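Long-range contacts in lactococcal phage P2 ORF15 (Lactococcus phage p2, PDB 2WZP), which probably serves as the distal tail (Dit) protein, a structural component of the baseplate at the tip of the phage tail: residues V30-I35 against V49-V54; V54-P59 against I89-E94; V131-A136 against I161-T166; L137-K142 against K155-I160. One frame throughout, in Å; residues are numbered along the deposited sequence.

Contact 1 (V30-I35 against V49-V54); sequences VRQYKI and VTNGKV
Val49 meets Tyr33 just past the end of strand 46-48, the antiparallel neighbour of strand 32-36 in the N-terminal Dit domain. The pairing fades here: Val49 N still reaches Tyr33 O at 3.2 Å, but the bond is weak, and 49-54 then curls off as a loop. A side chain takes over where the strand stops. Tyr33 N donates to Thr50 OG1 at 2.7 Å with a fairly straight N-H...O angle of 163°, so a side-chain hydroxyl, in place of a backbone carbonyl, accepts the N-H of Tyr33. Asp48 OD2 helps hold the turn by accepting from the N-H groups of Thr50 and Asn51.

With chi1 at -60°, Thr50 CG2 stands anti to the backbone N, 3.5 Å from Gln32 NE2 and at the guanidinium edge of Arg31, in its plane. Beside it, Tyr33 CB packs on Val49 CG2 at 3.6 Å. Arg31, bent twice along its chain, lays CD over one face of the Tyr33 ring, and both polar ends go to Glu144 of the second subunit, by salt bridge and hydrogen bond respectively. At the outer end, Asn51 ND2 donates to Gln32 OE1 at 3.0 Å, the two amide planes only 28° apart.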
loop_
_atom_site.group_PDB
_atom_site.type_symbol
_atom_site.label_atom_id
_atom_site.label_comp_id
_atom_site.label_asym_id
_atom_site.label_seq_id
_atom_site.Cartn_x
_atom_site.Cartn_y
_atom_site.Cartn_z
ATOM N N VAL M 30 34.587 15.372 3.439
ATOM C CA VAL M 30 33.536 14.659 2.714
ATOM C C VAL M 30 34.135 13.978 1.455
ATOM O O VAL M 30 35.159 14.411 0.911
ATOM C CB VAL M 30 32.277 15.532 2.406
ATOM C CG1 VAL M 30 31.055 14.662 2.097
ATOM C CG2 VAL M 30 31.964 16.480 3.566
ATOM N N ARG M 31 33.520 12.862 1.080
ATOM C CA ARG M 31 33.796 11.983 -0.033
ATOM C C ARG M 31 33.699 12.765 -1.364
ATOM O O ARG M 31 32.887 13.681 -1.473
ATOM C CB ARG M 31 32.763 10.848 0.093
ATOM C CG ARG M 31 32.585 9.889 -1.036
ATOM C CD ARG M 31 31.739 10.477 -2.151
ATOM N NE ARG M 31 30.324 10.692 -1.836
ATOM C CZ ARG M 31 29.652 11.817 -2.080
ATOM N NH1 ARG M 31 30.282 12.894 -2.534
ATOM N NH2 ARG M 31 28.348 11.880 -1.847
ATOM N N GLN M 32 34.529 12.407 -2.368
ATOM C CA GLN M 32 34.571 13.051 -3.688
ATOM C C GLN M 32 34.471 12.006 -4.774
ATOM O O GLN M 32 35.183 11.001 -4.721
ATOM C CB GLN M 32 35.894 13.838 -3.897
ATOM C CG GLN M 32 36.239 14.902 -2.851
ATOM C CD GLN M 32 35.419 16.150 -3.026
ATOM O OE1 GLN M 32 35.677 16.959 -3.906
ATOM N NE2 GLN M 32 34.407 16.328 -2.197
ATOM N N TYR M 33 33.625 12.263 -5.783
ATOM C CA TYR M 33 33.467 11.402 -6.950
ATOM C C TYR M 33 33.819 12.198 -8.185
ATOM O O TYR M 33 33.478 13.372 -8.274
ATOM C CB TYR M 33 32.024 10.885 -7.106
ATOM C CG TYR M 33 31.596 9.818 -6.126
ATOM C CD1 TYR M 33 32.318 8.633 -5.993
ATOM C CD2 TYR M 33 30.398 9.930 -5.430
ATOM C CE1 TYR M 33 31.905 7.631 -5.117
ATOM C CE2 TYR M 33 29.956 8.916 -4.577
ATOM C CZ TYR M 33 30.728 7.783 -4.401
ATOM O OH TYR M 33 30.287 6.787 -3.568
ATOM N N LYS M 34 34.468 11.563 -9.158
ATOM C CA LYS M 34 34.799 12.220 -10.427
ATOM C C LYS M 34 34.649 11.210 -11.541
ATOM O O LYS M 34 34.918 10.033 -11.323
ATOM C CB LYS M 34 36.246 12.762 -10.419
ATOM C CG LYS M 34 36.445 13.961 -9.535
ATOM C CD LYS M 34 37.891 14.343 -9.450
ATOM C CE LYS M 34 38.104 15.629 -8.682
ATOM N NZ LYS M 34 37.729 15.485 -7.257
ATOM N N ILE M 35 34.229 11.650 -12.724
ATOM C CA ILE M 35 34.134 10.787 -13.896
ATOM C C ILE M 35 35.268 11.209 -14.835
ATOM O O ILE M 35 35.350 12.381 -15.191
ATOM C CB ILE M 35 32.722 10.845 -14.551
ATOM C CG1 ILE M 35 31.668 10.064 -13.713
ATOM C CG2 ILE M 35 32.719 10.396 -16.033
ATOM C CD1 ILE M 35 31.838 8.496 -13.580
ATOM N N VAL M 49 31.730 15.179 -10.172
ATOM C CA VAL M 49 30.350 14.810 -9.847
ATOM C C VAL M 49 29.960 14.951 -8.361
ATOM O O VAL M 49 28.993 14.359 -7.881
ATOM C CB VAL M 49 29.835 13.540 -10.584
ATOM C CG1 VAL M 49 29.939 13.728 -12.109
ATOM C CG2 VAL M 49 30.570 12.287 -10.126
ATOM N N THR M 50 30.701 15.801 -7.655
ATOM C CA THR M 50 30.469 16.120 -6.250
ATOM C C THR M 50 30.217 17.625 -6.124
ATOM O O THR M 50 29.290 18.032 -5.427
ATOM C CB THR M 50 31.637 15.600 -5.382
ATOM O OG1 THR M 50 31.726 14.192 -5.550
ATOM C CG2 THR M 50 31.441 15.875 -3.919
ATOM N N ASN M 51 31.006 18.437 -6.848
ATOM C CA ASN M 51 30.959 19.896 -6.791
ATOM C C ASN M 51 30.622 20.624 -8.095
ATOM O O ASN M 51 30.448 21.844 -8.065
ATOM C CB ASN M 51 32.279 20.426 -6.232
ATOM C CG ASN M 51 32.709 19.745 -4.963
ATOM O OD1 ASN M 51 32.029 19.792 -3.928
ATOM N ND2 ASN M 51 33.831 19.052 -5.040
ATOM N N GLY M 52 30.587 19.910 -9.219
ATOM C CA GLY M 52 30.314 20.504 -10.522
ATOM C C GLY M 52 28.856 20.768 -10.824
ATOM O O GLY M 52 27.998 20.694 -9.938
ATOM N N LYS M 53 28.563 21.058 -12.094
ATOM C CA LYS M 53 27.217 21.378 -12.565
ATOM C C LYS M 53 26.394 20.127 -12.831
ATOM O O LYS M 53 25.172 20.194 -12.940
ATOM C CB LYS M 53 27.273 22.308 -13.782
ATOM C CG LYS M 53 27.994 23.625 -13.490
ATOM C CD LYS M 53 27.085 24.838 -13.605
ATOM C CE LYS M 53 27.908 26.065 -13.880
ATOM N NZ LYS M 53 27.063 27.192 -14.346
ATOM N N VAL M 54 27.082 18.985 -12.937
ATOM C CA VAL M 54 26.507 17.657 -13.094
ATOM C C VAL M 54 27.008 16.897 -11.855
ATOM O O VAL M 54 28.227 16.785 -11.668
ATOM C CB VAL M 54 26.955 16.980 -14.415
ATOM C CG1 VAL M 54 26.600 15.498 -14.415
ATOM C CG2 VAL M 54 26.331 17.661 -15.617
#

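Contact 2 (V54-P59 against I89-E94); sequences VRFYQP and IEFKLE
Phe56 and Phe91 stack across an antiparallel ladder between strand 54-57, at the edge of the seven-stranded sheet within the chain, and strand 89-95. Arg55 with Glu94 and Tyr57 with Lys92 are the hydrogen-bonded pairs; Phe56 with Leu93 is the non-hydrogen-bonded pair between them. The two phenylalanines form an offset stack, centroids 4.5 Å apart and planes at 25°. Phe56 CD2 sits above the centre of the Phe91 ring, while Ile89 CG2 lies against the opposite face nearer the rim, so Phe91 is sandwiched between the Phe56 ring and a methyl of its own strand.

On the same face of the sheet, Leu93 has CG anti to the backbone N (chi1 167°), and this carries CD1 back into the notch between Val54 and Phe56. There it touches Val54 CG1 at 3.6 Å and comes to the Phe56 ring edge in plane, 3.7 Å from CE1. Helix 100-115 closes over this side, with Phe110 against both Val54 and Leu93. At the other end Pro59 CB rests against both Phe91 CE1, at 3.7 Å, and Ile89 CG2.

The other face carries the polar residues. The Tyr57 ring turns an edge to Glu94, CE2 lying 3.8 Å from Glu94 CB, and its hydroxyl has a weak bond from Arg55 NH1, whose NE is held by Gly52 O. Lys92 bends at its last torsion to put NZ 2.7 Å from Gln58 OE1, well above the amide's carbonyl plane.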
loop_
_atom_site.group_PDB
_atom_site.type_symbol
_atom_site.label_atom_id
_atom_site.label_comp_id
_atom_site.label_asym_id
_atom_site.label_seq_id
_atom_site.Cartn_x
_atom_site.Cartn_y
_atom_site.Cartn_z
ATOM N N VAL M 54 27.082 18.985 -12.937
ATOM C CA VAL M 54 26.507 17.657 -13.094
ATOM C C VAL M 54 27.008 16.897 -11.855
ATOM O O VAL M 54 28.227 16.785 -11.668
ATOM C CB VAL M 54 26.955 16.980 -14.415
ATOM C CG1 VAL M 54 26.600 15.498 -14.415
ATOM C CG2 VAL M 54 26.331 17.661 -15.617
ATOM N N ARG M 55 26.073 16.407 -10.998
ATOM C CA ARG M 55 26.404 15.670 -9.766
ATOM C C ARG M 55 25.752 14.301 -9.633
ATOM O O ARG M 55 24.648 14.079 -10.140
ATOM C CB ARG M 55 26.060 16.513 -8.536
ATOM C CG ARG M 55 26.811 17.819 -8.493
ATOM C CD ARG M 55 26.572 18.552 -7.213
ATOM N NE ARG M 55 26.840 19.973 -7.399
ATOM C CZ ARG M 55 26.634 20.892 -6.469
ATOM N NH1 ARG M 55 26.179 20.546 -5.273
ATOM N NH2 ARG M 55 26.905 22.164 -6.719
ATOM N N PHE M 56 26.430 13.401 -8.895
ATOM C CA PHE M 56 25.958 12.053 -8.567
ATOM C C PHE M 56 25.655 12.033 -7.089
ATOM O O PHE M 56 26.453 12.529 -6.285
ATOM C CB PHE M 56 27.035 10.997 -8.833
ATOM C CG PHE M 56 27.283 10.536 -10.248
ATOM C CD1 PHE M 56 26.548 11.062 -11.320
ATOM C CD2 PHE M 56 28.254 9.580 -10.516
ATOM C CE1 PHE M 56 26.802 10.656 -12.627
ATOM C CE2 PHE M 56 28.498 9.160 -11.827
ATOM C CZ PHE M 56 27.776 9.709 -12.871
ATOM N N TYR M 57 24.516 11.445 -6.730
ATOM C CA TYR M 57 24.069 11.288 -5.355
ATOM C C TYR M 57 23.602 9.866 -5.170
ATOM O O TYR M 57 23.138 9.233 -6.115
ATOM C CB TYR M 57 22.871 12.218 -5.062
ATOM C CG TYR M 57 23.189 13.696 -5.119
ATOM C CD1 TYR M 57 23.689 14.363 -4.008
ATOM C CD2 TYR M 57 22.964 14.438 -6.278
ATOM C CE1 TYR M 57 23.995 15.725 -4.055
ATOM C CE2 TYR M 57 23.243 15.811 -6.330
ATOM C CZ TYR M 57 23.759 16.450 -5.212
ATOM O OH TYR M 57 24.035 17.804 -5.216
ATOM N N GLN M 58 23.702 9.381 -3.933
ATOM C CA GLN M 58 23.170 8.105 -3.476
ATOM C C GLN M 58 23.493 6.867 -4.312
ATOM O O GLN M 58 22.577 6.293 -4.917
ATOM C CB GLN M 58 21.662 8.238 -3.241
ATOM C CG GLN M 58 21.300 9.151 -2.072
ATOM C CD GLN M 58 19.915 9.715 -2.229
ATOM O OE1 GLN M 58 18.925 8.984 -2.368
ATOM N NE2 GLN M 58 19.817 11.034 -2.224
ATOM N N PRO M 59 24.767 6.400 -4.317
ATOM C CA PRO M 59 25.082 5.146 -5.034
ATOM C C PRO M 59 24.224 4.019 -4.475
ATOM O O PRO M 59 24.066 3.909 -3.253
ATOM C CB PRO M 59 26.559 4.898 -4.709
ATOM C CG PRO M 59 26.843 5.737 -3.505
ATOM C CD PRO M 59 25.952 6.929 -3.610
ATOM N N ILE M 89 26.241 -0.050 -10.267
ATOM C CA ILE M 89 26.093 1.154 -9.467
ATOM C C ILE M 89 25.102 2.069 -10.143
ATOM O O ILE M 89 25.300 2.509 -11.281
ATOM C CB ILE M 89 27.401 1.906 -9.097
ATOM C CG1 ILE M 89 28.521 0.941 -8.668
ATOM C CG2 ILE M 89 27.097 2.946 -7.991
ATOM C CD1 ILE M 89 29.955 1.596 -8.456
ATOM N N GLU M 90 24.029 2.354 -9.430
ATOM C CA GLU M 90 23.041 3.298 -9.884
ATOM C C GLU M 90 23.188 4.539 -9.017
ATOM O O GLU M 90 23.351 4.435 -7.808
ATOM C CB GLU M 90 21.649 2.710 -9.791
ATOM C CG GLU M 90 20.590 3.608 -10.398
ATOM C CD GLU M 90 19.194 3.109 -10.157
ATOM O OE1 GLU M 90 18.401 3.848 -9.532
ATOM O OE2 GLU M 90 18.891 1.973 -10.582
ATOM N N PHE M 91 23.219 5.700 -9.653
ATOM C CA PHE M 91 23.313 6.987 -8.983
ATOM C C PHE M 91 22.115 7.843 -9.417
ATOM O O PHE M 91 21.529 7.609 -10.478
ATOM C CB PHE M 91 24.574 7.729 -9.445
ATOM C CG PHE M 91 25.908 7.196 -9.004
ATOM C CD1 PHE M 91 26.439 7.546 -7.769
ATOM C CD2 PHE M 91 26.702 6.463 -9.880
ATOM C CE1 PHE M 91 27.708 7.117 -7.390
ATOM C CE2 PHE M 91 27.980 6.045 -9.508
ATOM C CZ PHE M 91 28.473 6.370 -8.263
ATOM N N LYS M 92 21.775 8.832 -8.592
ATOM C CA LYS M 92 20.812 9.869 -8.874
ATOM C C LYS M 92 21.693 10.914 -9.605
ATOM O O LYS M 92 22.769 11.262 -9.112
ATOM C CB LYS M 92 20.274 10.477 -7.563
ATOM C CG LYS M 92 19.103 9.749 -6.953
ATOM C CD LYS M 92 18.488 10.587 -5.846
ATOM C CE LYS M 92 17.194 10.011 -5.310
ATOM N NZ LYS M 92 17.389 8.742 -4.546
ATOM N N LEU M 93 21.273 11.357 -10.795
ATOM C CA LEU M 93 22.027 12.310 -11.609
ATOM C C LEU M 93 21.227 13.607 -11.617
ATOM O O LEU M 93 20.060 13.637 -12.022
ATOM C CB LEU M 93 22.280 11.714 -13.025
ATOM C CG LEU M 93 22.778 12.594 -14.192
ATOM C CD1 LEU M 93 24.246 12.826 -14.099
ATOM C CD2 LEU M 93 22.608 11.881 -15.491
ATOM N N GLU M 94 21.818 14.639 -11.041
ATOM C CA GLU M 94 21.208 15.945 -10.903
ATOM C C GLU M 94 22.053 17.018 -11.587
ATOM O O GLU M 94 23.298 16.956 -11.529
ATOM C CB GLU M 94 21.013 16.252 -9.421
ATOM C CG GLU M 94 19.700 15.704 -8.878
ATOM C CD GLU M 94 19.315 16.142 -7.477
ATOM O OE1 GLU M 94 19.698 17.260 -7.059
ATOM O OE2 GLU M 94 18.597 15.368 -6.803
#

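Contact 3 (V131-A136 against I161-T166); sequences VYADLA and ITKWYT
Asp134 and Tyr165 join where strand 153-163 runs into 165-173, in an antiparallel ladder with strand 130-140 that is broken by two beta bulges. Tyr165 OH donates to Asp134 OD1 at 2.6 Å, meeting it on the syn side, and carboxylate and ring stand 69° apart. Over one face of that ring sits Tyr132 CB, a CH-pi contact 3.7 Å from the centroid. Tyr165 has CG tucked between its backbone N and carbonyl carbon (chi1 75°), which swings the phenol back across Tyr132 toward Asp134.

The other face is mainly apolar near Trp164: Val131 CG2 packs against the rim of the indole, 3.6 Å from CE3, Ala133 CB meets CZ3, and Lys163 CG covers the opposite indole face while its NZ bonds Gln86.

The two bulges probably help place these side chains. Trp164 and Tyr165 both face Tyr132, a G1 bulge with Trp164 at positive phi; Ile161 and Thr162 both face Asp134, a classic bulge in which Asp134 O accepts Ile161 N at 2.9 Å and Thr162 N at 3.2 Å.

Further out, Lys320 makes a cation-pi contact with Tyr165 and a salt bridge to Asp134 OD2, a nearby positive charge that probably helps keep the aspartate ionised; Thr121 OG1 also bonds Asp134 OD1.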
loop_
_atom_site.group_PDB
_atom_site.type_symbol
_atom_site.label_atom_id
_atom_site.label_comp_id
_atom_site.label_asym_id
_atom_site.label_seq_id
_atom_site.Cartn_x
_atom_site.Cartn_y
_atom_site.Cartn_z
ATOM N N VAL M 131 40.597 5.627 -4.833
ATOM C CA VAL M 131 40.443 4.447 -5.692
ATOM C C VAL M 131 39.611 4.701 -6.960
ATOM O O VAL M 131 38.990 5.758 -7.097
ATOM C CB VAL M 131 39.980 3.196 -4.915
ATOM C CG1 VAL M 131 40.921 2.894 -3.737
ATOM C CG2 VAL M 131 38.548 3.368 -4.445
ATOM N N TYR M 132 39.666 3.746 -7.916
ATOM C CA TYR M 132 39.013 3.884 -9.199
ATOM C C TYR M 132 38.197 2.666 -9.568
ATOM O O TYR M 132 38.469 1.561 -9.098
ATOM C CB TYR M 132 40.068 4.159 -10.275
ATOM C CG TYR M 132 40.929 5.362 -9.961
ATOM C CD1 TYR M 132 40.560 6.636 -10.381
ATOM C CD2 TYR M 132 42.119 5.229 -9.237
ATOM C CE1 TYR M 132 41.344 7.750 -10.088
ATOM C CE2 TYR M 132 42.887 6.344 -8.901
ATOM C CZ TYR M 132 42.499 7.603 -9.338
ATOM O OH TYR M 132 43.256 8.726 -9.076
ATOM N N ALA M 133 37.198 2.878 -10.439
ATOM C CA ALA M 133 36.368 1.814 -10.978
ATOM C C ALA M 133 36.150 2.090 -12.439
ATOM O O ALA M 133 35.681 3.171 -12.771
ATOM C CB ALA M 133 35.019 1.745 -10.250
ATOM N N ASP M 134 36.524 1.153 -13.324
ATOM C CA ASP M 134 36.242 1.260 -14.767
ATOM C C ASP M 134 34.821 0.772 -14.937
ATOM O O ASP M 134 34.491 -0.349 -14.523
ATOM C CB ASP M 134 37.195 0.412 -15.618
ATOM C CG ASP M 134 38.626 0.863 -15.561
ATOM O OD1 ASP M 134 38.868 2.046 -15.165
ATOM O OD2 ASP M 134 39.510 0.065 -15.953
ATOM N N LEU M 135 33.971 1.652 -15.483
ATOM C CA LEU M 135 32.537 1.430 -15.665
ATOM C C LEU M 135 32.096 1.589 -17.119
ATOM O O LEU M 135 32.747 2.267 -17.920
ATOM C CB LEU M 135 31.788 2.496 -14.835
ATOM C CG LEU M 135 32.080 2.597 -13.341
ATOM C CD1 LEU M 135 31.337 3.761 -12.738
ATOM C CD2 LEU M 135 31.695 1.291 -12.605
ATOM N N ALA M 136 30.948 1.015 -17.437
ATOM C CA ALA M 136 30.319 1.121 -18.743
ATOM C C ALA M 136 28.850 1.454 -18.460
ATOM O O ALA M 136 28.221 0.816 -17.614
ATOM C CB ALA M 136 30.435 -0.193 -19.481
ATOM N N ILE M 161 33.391 -3.073 -14.583
ATOM C CA ILE M 161 34.433 -3.735 -15.357
ATOM C C ILE M 161 35.501 -4.087 -14.383
ATOM O O ILE M 161 35.834 -5.267 -14.241
ATOM C CB ILE M 161 34.947 -2.912 -16.561
ATOM C CG1 ILE M 161 33.802 -2.696 -17.558
ATOM C CG2 ILE M 161 36.168 -3.580 -17.250
ATOM C CD1 ILE M 161 33.850 -1.407 -18.226
ATOM N N THR M 162 36.011 -3.073 -13.668
ATOM C CA THR M 162 37.104 -3.225 -12.708
ATOM C C THR M 162 36.767 -2.418 -11.494
ATOM O O THR M 162 36.857 -1.218 -11.541
ATOM C CB THR M 162 38.409 -2.824 -13.398
ATOM O OG1 THR M 162 38.671 -3.768 -14.433
ATOM C CG2 THR M 162 39.557 -2.864 -12.484
ATOM N N LYS M 163 36.289 -3.059 -10.439
ATOM C CA LYS M 163 35.897 -2.300 -9.271
ATOM C C LYS M 163 36.874 -2.320 -8.133
ATOM O O LYS M 163 37.115 -3.331 -7.506
ATOM C CB LYS M 163 34.512 -2.668 -8.779
ATOM C CG LYS M 163 33.981 -1.709 -7.785
ATOM C CD LYS M 163 32.714 -2.211 -7.255
ATOM C CE LYS M 163 32.484 -1.775 -5.871
ATOM N NZ LYS M 163 31.552 -2.702 -5.248
ATOM N N TRP M 164 37.388 -1.118 -7.919
ATOM C CA TRP M 164 38.377 -0.709 -6.954
ATOM C C TRP M 164 39.795 -1.112 -7.340
ATOM O O TRP M 164 40.185 -2.247 -7.276
ATOM C CB TRP M 164 37.987 -1.072 -5.543
ATOM C CG TRP M 164 36.664 -0.524 -5.093
ATOM C CD1 TRP M 164 35.870 -1.053 -4.155
ATOM C CD2 TRP M 164 35.982 0.627 -5.580
ATOM N NE1 TRP M 164 34.750 -0.318 -4.005
ATOM C CE2 TRP M 164 34.793 0.727 -4.876
ATOM C CE3 TRP M 164 36.262 1.582 -6.548
ATOM C CZ2 TRP M 164 33.885 1.733 -5.099
ATOM C CZ3 TRP M 164 35.366 2.574 -6.762
ATOM C CH2 TRP M 164 34.190 2.645 -6.049
ATOM N N TYR M 165 40.506 -0.135 -7.877
ATOM C CA TYR M 165 41.884 -0.285 -8.256
ATOM C C TYR M 165 42.614 1.019 -8.033
ATOM O O TYR M 165 42.000 2.065 -7.821
ATOM C CB TYR M 165 42.026 -0.791 -9.714
ATOM C CG TYR M 165 41.757 0.214 -10.814
ATOM C CD1 TYR M 165 42.764 1.058 -11.278
ATOM C CD2 TYR M 165 40.510 0.292 -11.417
ATOM C CE1 TYR M 165 42.527 1.962 -12.307
ATOM C CE2 TYR M 165 40.258 1.195 -12.441
ATOM C CZ TYR M 165 41.271 2.018 -12.898
ATOM O OH TYR M 165 40.999 2.924 -13.900
ATOM N N THR M 166 43.936 0.925 -8.056
ATOM C CA THR M 166 44.919 1.986 -7.994
ATOM C C THR M 166 46.021 1.520 -8.898
ATOM O O THR M 166 46.113 0.319 -9.200
ATOM C CB THR M 166 45.465 2.260 -6.570
ATOM O OG1 THR M 166 46.076 1.097 -6.038
ATOM C CG2 THR M 166 44.421 2.792 -5.622
#

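Contact 4 (L137-K142 against K155-I160); sequences LADVTK and KITFDI
Asp139 and Thr157 face each other on one side of an antiparallel strand pair, their side chains slanting across one another. Asp139 CG stands between its backbone N and carbonyl carbon (chi1 55°), which tips the carboxylate across to the partner strand, where Thr157 OG1 donates to OD2 at 2.7 Å from the syn side. At this same pair the backbone bulges: Ala138 and Asp139 both face Thr157, a classic beta bulge, and Thr157 O takes both their N-H groups from one face of its plane, Asp139 N at 3.3 Å.

On the other side the side chains are apolar. Leu137 meets Ile156 at about a right angle, CD2 lying 3.5 Å from CG1, and Val140 CG2 approaches the same CG1 more loosely, at 4.2 Å. Just past the end of strand 130-140, Thr141 N donates to Lys155 O, and Thr141 OG1 accepts Lys155 N at 3.1 Å and is also bonded to Glu154.

Helix 100-115 lies over the apolar face, with Ile114 against Leu137 and Ile156. Strand 89-95 flanks 155-160 on its far edge, and Asp139 and Val140 pair with a strand of the third subunit, extending the sheet across the interface.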
loop_
_atom_site.group_PDB
_atom_site.type_symbol
_atom_site.label_atom_id
_atom_site.label_comp_id
_atom_site.label_asym_id
_atom_site.label_seq_id
_atom_site.Cartn_x
_atom_site.Cartn_y
_atom_site.Cartn_z
ATOM N N LEU M 137 28.329 2.494 -19.119
ATOM C CA LEU M 137 26.958 2.924 -18.988
ATOM C C LEU M 137 26.035 1.727 -19.315
ATOM O O LEU M 137 26.266 1.012 -20.304
ATOM C CB LEU M 137 26.758 4.080 -19.974
ATOM C CG LEU M 137 25.452 4.908 -19.985
ATOM C CD1 LEU M 137 24.350 4.279 -20.787
ATOM C CD2 LEU M 137 25.110 5.517 -18.691
ATOM N N ALA M 138 25.036 1.484 -18.443
ATOM C CA ALA M 138 24.040 0.424 -18.602
ATOM C C ALA M 138 22.709 1.070 -19.001
ATOM O O ALA M 138 21.996 0.544 -19.861
ATOM C CB ALA M 138 23.896 -0.369 -17.321
ATOM N N ASP M 139 22.398 2.239 -18.418
ATOM C CA ASP M 139 21.217 3.019 -18.739
ATOM C C ASP M 139 21.283 4.419 -18.174
ATOM O O ASP M 139 21.992 4.683 -17.211
ATOM C CB ASP M 139 19.897 2.308 -18.331
ATOM C CG ASP M 139 19.821 1.903 -16.883
ATOM O OD1 ASP M 139 19.813 0.675 -16.607
ATOM O OD2 ASP M 139 19.802 2.806 -16.017
ATOM N N VAL M 140 20.536 5.321 -18.803
ATOM C CA VAL M 140 20.375 6.712 -18.422
ATOM C C VAL M 140 18.950 7.107 -18.803
ATOM O O VAL M 140 18.464 6.676 -19.851
ATOM C CB VAL M 140 21.459 7.657 -18.988
ATOM C CG1 VAL M 140 21.379 7.789 -20.506
ATOM C CG2 VAL M 140 21.411 9.028 -18.306
ATOM N N THR M 141 18.258 7.837 -17.917
ATOM C CA THR M 141 16.910 8.328 -18.184
ATOM C C THR M 141 16.986 9.784 -18.589
ATOM O O THR M 141 17.952 10.466 -18.234
ATOM C CB THR M 141 15.986 8.171 -16.944
ATOM O OG1 THR M 141 16.415 9.052 -15.899
ATOM C CG2 THR M 141 15.910 6.742 -16.435
ATOM N N LYS M 142 15.975 10.263 -19.313
ATOM C CA LYS M 142 15.821 11.677 -19.670
ATOM C C LYS M 142 14.356 11.979 -19.673
ATOM O O LYS M 142 13.607 11.344 -20.413
ATOM C CB LYS M 142 16.493 12.074 -20.994
ATOM C CG LYS M 142 16.502 13.585 -21.174
ATOM C CD LYS M 142 17.044 14.056 -22.494
ATOM C CE LYS M 142 17.217 15.560 -22.431
ATOM N NZ LYS M 142 17.407 16.161 -23.766
ATOM N N LYS M 155 18.289 9.152 -13.448
ATOM C CA LYS M 155 18.952 7.957 -12.922
ATOM C C LYS M 155 19.972 7.458 -13.930
ATOM O O LYS M 155 19.647 7.330 -15.112
ATOM C CB LYS M 155 17.941 6.834 -12.635
ATOM C CG LYS M 155 16.901 7.191 -11.600
ATOM C CD LYS M 155 17.369 7.256 -10.145
ATOM C CE LYS M 155 16.110 7.192 -9.295
ATOM N NZ LYS M 155 15.499 5.822 -9.240
ATOM N N ILE M 156 21.213 7.210 -13.480
ATOM C CA ILE M 156 22.284 6.668 -14.313
ATOM C C ILE M 156 22.746 5.335 -13.699
ATOM O O ILE M 156 22.841 5.247 -12.472
ATOM C CB ILE M 156 23.417 7.696 -14.569
ATOM C CG1 ILE M 156 24.264 7.308 -15.801
ATOM C CG2 ILE M 156 24.274 8.006 -13.317
ATOM C CD1 ILE M 156 25.292 8.304 -16.228
ATOM N N THR M 157 22.937 4.292 -14.529
ATOM C CA THR M 157 23.362 2.949 -14.088
ATOM C C THR M 157 24.591 2.503 -14.862
ATOM O O THR M 157 24.647 2.631 -16.091
ATOM C CB THR M 157 22.252 1.909 -14.235
ATOM O OG1 THR M 157 21.041 2.407 -13.683
ATOM C CG2 THR M 157 22.609 0.554 -13.627
ATOM N N PHE M 158 25.552 1.934 -14.130
ATOM C CA PHE M 158 26.783 1.462 -14.710
ATOM C C PHE M 158 27.021 0.024 -14.445
ATOM O O PHE M 158 26.888 -0.445 -13.308
ATOM C CB PHE M 158 27.981 2.227 -14.136
ATOM C CG PHE M 158 28.040 3.678 -14.511
ATOM C CD1 PHE M 158 28.613 4.079 -15.711
ATOM C CD2 PHE M 158 27.583 4.659 -13.635
ATOM C CE1 PHE M 158 28.686 5.434 -16.050
ATOM C CE2 PHE M 158 27.682 6.020 -13.968
ATOM C CZ PHE M 158 28.224 6.392 -15.178
ATOM N N ASP M 159 27.499 -0.654 -15.483
ATOM C CA ASP M 159 28.000 -2.012 -15.389
ATOM C C ASP M 159 29.445 -1.869 -14.916
ATOM O O ASP M 159 30.144 -0.964 -15.341
ATOM C CB ASP M 159 27.982 -2.698 -16.758
ATOM C CG ASP M 159 26.673 -3.367 -17.119
ATOM O OD1 ASP M 159 26.066 -4.021 -16.217
ATOM O OD2 ASP M 159 26.341 -3.401 -18.338
ATOM N N ILE M 160 29.873 -2.759 -14.040
ATOM C CA ILE M 160 31.224 -2.821 -13.479
ATOM C C ILE M 160 32.151 -3.572 -14.429
ATOM O O ILE M 160 31.778 -4.627 -14.955
ATOM C CB ILE M 160 31.172 -3.568 -12.110
ATOM C CG1 ILE M 160 30.150 -2.964 -11.106
ATOM C CG2 ILE M 160 32.566 -3.779 -11.500
ATOM C CD1 ILE M 160 30.393 -1.576 -10.535
HETATM O O HOH W 1 27.190 -1.624 -20.404
HETATM O O HOH W 2 18.377 4.640 -15.132
#

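In the fold
All four contacts reach the same seven-stranded antiparallel sheet. Contacts 1 and 2 follow in series, meet at Val54, where one segment ends and the next begins, and have centres about 9 Å apart, with Val49 O close enough to Phe56 N for a probable hydrogen bond. Contact 2 leads on to contact 4, about 10 Å away between centres, because strands 89-95 and 153-163 are neighbours. Contact 4 is nested inside the loop closed by contact 3 and uses the same two strands, their centres about 16 Å apart. Contact 3 marks where the chain leaves this sheet for the six-stranded one. Contacts 3 and 4 both touch the third subunit, and contacts 1 and 2 the second, consistent with a ring-forming tail protein.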